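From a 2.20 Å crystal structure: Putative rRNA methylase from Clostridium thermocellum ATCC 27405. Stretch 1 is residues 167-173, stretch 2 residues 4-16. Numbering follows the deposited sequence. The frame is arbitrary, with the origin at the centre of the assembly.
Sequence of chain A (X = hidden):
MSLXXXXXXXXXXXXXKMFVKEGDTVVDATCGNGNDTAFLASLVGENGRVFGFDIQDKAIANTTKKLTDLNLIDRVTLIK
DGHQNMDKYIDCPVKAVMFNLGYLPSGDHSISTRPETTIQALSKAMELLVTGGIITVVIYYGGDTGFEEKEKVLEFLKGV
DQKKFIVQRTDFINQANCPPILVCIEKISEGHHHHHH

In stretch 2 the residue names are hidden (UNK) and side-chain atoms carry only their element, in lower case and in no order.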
# COMPACT_ATOMS: atom_id res chain seq x y z
N VAL A 167 -2.80 -10.24 3.44
CA VAL A 167 -2.39 -10.12 2.04
C VAL A 167 -2.84 -8.75 1.52
O VAL A 167 -4.02 -8.47 1.38
CB VAL A 167 -2.91 -11.29 1.15
CG1 VAL A 167 -2.39 -11.15 -0.28
CG2 VAL A 167 -2.51 -12.65 1.72
N GLN A 168 -1.87 -7.89 1.24
CA GLN A 168 -2.15 -6.54 0.83
C GLN A 168 -1.66 -6.29 -0.58
O GLN A 168 -0.48 -6.49 -0.87
CB GLN A 168 -1.49 -5.57 1.80
CG GLN A 168 -1.75 -4.12 1.51
CD GLN A 168 -0.68 -3.23 2.11
OE1 GLN A 168 -0.88 -2.65 3.17
NE2 GLN A 168 0.47 -3.15 1.45
N ARG A 169 -2.56 -5.86 -1.45
CA ARG A 169 -2.21 -5.48 -2.80
C ARG A 169 -2.11 -3.95 -2.95
O ARG A 169 -2.97 -3.22 -2.47
CB ARG A 169 -3.21 -6.03 -3.79
CG ARG A 169 -2.79 -5.83 -5.24
CD ARG A 169 -3.93 -6.03 -6.21
NE ARG A 169 -5.17 -5.37 -5.81
CZ ARG A 169 -6.37 -5.69 -6.28
NH1 ARG A 169 -6.50 -6.66 -7.18
NH2 ARG A 169 -7.45 -5.05 -5.86
N THR A 170 -1.05 -3.49 -3.60
CA THR A 170 -0.85 -2.09 -3.89
C THR A 170 -0.80 -1.93 -5.41
O THR A 170 -0.13 -2.69 -6.09
CB THR A 170 0.44 -1.56 -3.20
OG1 THR A 170 0.33 -1.74 -1.78
CG2 THR A 170 0.65 -0.08 -3.48
N ASP A 171 -1.53 -0.94 -5.92
CA ASP A 171 -1.86 -0.86 -7.32
C ASP A 171 -1.97 0.61 -7.73
O ASP A 171 -2.59 1.40 -7.03
CB ASP A 171 -3.21 -1.56 -7.54
CG ASP A 171 -3.42 -2.01 -8.97
OD1 ASP A 171 -2.53 -1.78 -9.83
OD2 ASP A 171 -4.49 -2.60 -9.24
N PHE A 172 -1.36 0.96 -8.86
CA PHE A 172 -1.46 2.31 -9.41
C PHE A 172 -2.47 2.32 -10.54
O PHE A 172 -2.19 1.88 -11.64
CB PHE A 172 -0.08 2.81 -9.85
CG PHE A 172 0.91 2.85 -8.72
CD1 PHE A 172 0.95 3.93 -7.84
CD2 PHE A 172 1.76 1.77 -8.50
CE1 PHE A 172 1.85 3.95 -6.76
CE2 PHE A 172 2.66 1.77 -7.41
CZ PHE A 172 2.70 2.86 -6.55
N ILE A 173 -3.65 2.83 -10.22
CA ILE A 173 -4.84 2.57 -11.02
C ILE A 173 -5.07 3.58 -12.15
O ILE A 173 -5.89 3.33 -13.03
CB ILE A 173 -6.12 2.42 -10.13
CG1 ILE A 173 -6.42 3.72 -9.38
CG2 ILE A 173 -5.95 1.28 -9.14
CD1 ILE A 173 -7.72 3.72 -8.57
N UNK A 4 7.73 11.56 -2.24
CA UNK A 4 6.89 11.02 -3.30
C UNK A 4 6.55 9.55 -2.99
O UNK A 4 7.38 8.81 -2.44
c UNK A 4 6.64 10.92 -5.84
o UNK A 4 8.24 12.38 -4.82
c UNK A 4 7.61 11.10 -4.68
N UNK A 5 5.32 9.16 -3.32
CA UNK A 5 4.90 7.76 -3.24
C UNK A 5 5.68 6.94 -4.27
O UNK A 5 5.70 7.27 -5.46
c UNK A 5 2.61 8.08 -2.21
c UNK A 5 2.99 6.21 -3.86
c UNK A 5 1.13 8.16 -2.39
c UNK A 5 3.36 7.64 -3.47
N UNK A 6 6.35 5.89 -3.79
CA UNK A 6 7.21 5.07 -4.64
C UNK A 6 6.41 4.06 -5.43
O UNK A 6 5.29 3.70 -5.05
n UNK A 6 11.92 4.73 -0.43
c UNK A 6 11.04 5.42 -1.41
c UNK A 6 10.27 4.47 -2.32
c UNK A 6 8.26 4.33 -3.81
c UNK A 6 9.27 5.24 -3.14
N UNK A 7 6.99 3.58 -6.53
CA UNK A 7 6.39 2.48 -7.28
C UNK A 7 6.52 1.16 -6.50
O UNK A 7 7.16 1.12 -5.45
c UNK A 7 6.99 2.37 -8.69
n UNK A 7 9.04 1.97 -9.89
o UNK A 7 9.12 1.86 -7.66
c UNK A 7 8.48 2.04 -8.70
N UNK A 8 5.91 0.10 -7.03
CA UNK A 8 5.89 -1.21 -6.37
C UNK A 8 7.28 -1.73 -6.03
O UNK A 8 7.52 -2.14 -4.89
c UNK A 8 5.13 -2.21 -7.23
o UNK A 8 3.77 -1.83 -7.32
N UNK A 9 8.19 -1.66 -7.00
CA UNK A 9 9.58 -2.05 -6.78
C UNK A 9 10.25 -1.31 -5.62
O UNK A 9 10.89 -1.94 -4.78
c UNK A 9 10.39 -1.85 -8.07
c UNK A 9 11.86 -2.29 -8.06
c UNK A 9 12.53 -1.90 -9.37
c UNK A 9 12.04 -3.79 -7.80
N UNK A 10 10.09 0.01 -5.57
CA UNK A 10 10.62 0.82 -4.48
C UNK A 10 9.97 0.55 -3.14
O UNK A 10 10.63 0.57 -2.10
N UNK A 11 8.66 0.30 -3.16
CA UNK A 11 7.88 -0.01 -1.97
C UNK A 11 8.19 -1.38 -1.35
O UNK A 11 8.17 -1.51 -0.12
n UNK A 11 3.79 2.25 -3.26
c UNK A 11 5.88 1.53 -2.34
o UNK A 11 3.76 1.09 -1.34
c UNK A 11 6.39 0.10 -2.26
c UNK A 11 4.38 1.60 -2.27
N UNK A 12 8.49 -2.37 -2.19
CA UNK A 12 8.94 -3.69 -1.73
C UNK A 12 10.18 -3.60 -0.83
O UNK A 12 10.24 -4.22 0.23
c UNK A 12 9.19 -4.64 -2.89
o UNK A 12 10.32 -4.26 -3.67
N UNK A 13 11.15 -2.78 -1.24
CA UNK A 13 12.35 -2.52 -0.44
C UNK A 13 12.04 -1.83 0.89
O UNK A 13 12.62 -2.17 1.92
n UNK A 13 15.41 -2.43 -2.46
c UNK A 13 15.75 -3.18 -3.48
n UNK A 13 14.66 -3.70 -4.00
c UNK A 13 14.04 -2.45 -2.32
c UNK A 13 13.33 -1.68 -1.25
c UNK A 13 13.57 -3.25 -3.30
N UNK A 14 11.12 -0.85 0.86
CA UNK A 14 10.66 -0.16 2.07
C UNK A 14 9.98 -1.08 3.08
O UNK A 14 10.22 -0.95 4.28
o UNK A 14 9.75 3.20 0.81
c UNK A 14 10.44 2.21 1.14
c UNK A 14 9.71 1.00 1.71
o UNK A 14 11.68 2.21 1.05
N UNK A 15 9.15 -2.00 2.58
CA UNK A 15 8.50 -3.02 3.40
C UNK A 15 9.49 -4.02 3.99
O UNK A 15 9.32 -4.46 5.12
c UNK A 15 3.99 -2.55 3.75
c UNK A 15 5.64 -2.33 1.53
o UNK A 15 2.35 -1.18 2.66
c UNK A 15 3.58 -1.81 2.65
c UNK A 15 4.40 -1.70 1.54
c UNK A 15 5.24 -3.18 3.73
c UNK A 15 6.08 -3.08 2.63
c UNK A 15 7.43 -3.76 2.61
N UNK A 16 10.53 -4.35 3.22
CA UNK A 16 11.56 -5.28 3.67
C UNK A 16 12.42 -4.65 4.77
O UNK A 16 12.70 -5.29 5.79
c UNK A 16 13.63 -6.59 2.97
c UNK A 16 12.41 -5.86 2.48
c UNK A 16 11.03 -8.05 2.22
c UNK A 16 11.59 -6.79 1.57
O HOH W 1 1.75 -0.07 -0.16

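Position 4 has three side-chain atoms, one carbon carrying an oxygen and a second carbon; it lies out of reach of stretch 1 and is poorly ordered. It is Thr-4. Position 5 has four carbons, forked at the first, one arm two carbons long, and touches the edge of the Phe-172 ring: Ile-5. Its CG2 lies 3.8 Å from Phe-172 CE1, near the ring plane, an apolar contact.

At position 6, four carbons in a row end in nitrogen, and CA-to-CB points away from the strand: Lys-6. Its backbone serves the contact instead, O lying 3.1 Å from Phe-172 CZ at the ring edge. Position 7 has two carbons, the second carrying one oxygen and one nitrogen; that amide pair, where Asp would have two oxygens, makes it Asn-7. Its CA is 3.8 Å from Phe-172 CZ, while OD1 accepts from the backbone N of position 10 at 3.0 Å and 159°, capping the helix that begins at position 8.

Position 8, one carbon then one oxygen, touches Phe-172 and is Ser-8; its N is 3.7 Å from Phe-172 CE2 and its OG 3.8 Å from the same atom. Position 9, four carbons forked at the second, faces no part of stretch 1: Leu-9. Position 10 has no side-chain atoms and is Gly-10; an ideal CB would be crowded by Lys-6 CB at 3.2 Å.

Position 11 shows three carbons, the third with oxygen and nitrogen, and touches Phe-172 and Thr-170: Gln-11. Its NE2 donates to Lys-6 O (2.7 Å, 166°) and lies 3.5 Å from Phe-172 CZ and 3.9 Å from Thr-170 CG2. Position 12, one carbon and one oxygen, is Ser-12, whose OG donates to Leu-9 O at 2.6 Å. Position 13 carries a five-membered ring with two nitrogens, His-13; position 14, two carbons and two oxygens, is Asp-14, whose OD2 forms a salt bridge with Lys-6 NZ at 2.9 Å. None of these three touches the strand.

Position 15 bears a six-carbon ring with an oxygen that reaches stretch 1: Tyr-15, whose OH accepts from Gln-168 NE2 (3.0 Å, 166°). Position 16, four carbons forked at the first with a two-carbon arm, is Ile-16, out of reach.

The helix runs at 147° to the strand, with axes 10.1 Å apart at closest approach. Alternate strand residues Gln-168, Thr-170 and Phe-172 point toward it. Phe-172 packs against the chain entering the helix, Gln-168 bonds Tyr-15, and between them a water joins Thr-170 OG1 (2.7 Å), Tyr-15 OH (3.1 Å) and Gln-11 OE1 (2.6 Å), donating to the last.

Stretch 2 (4-16) TIKNSLGQSHDYI
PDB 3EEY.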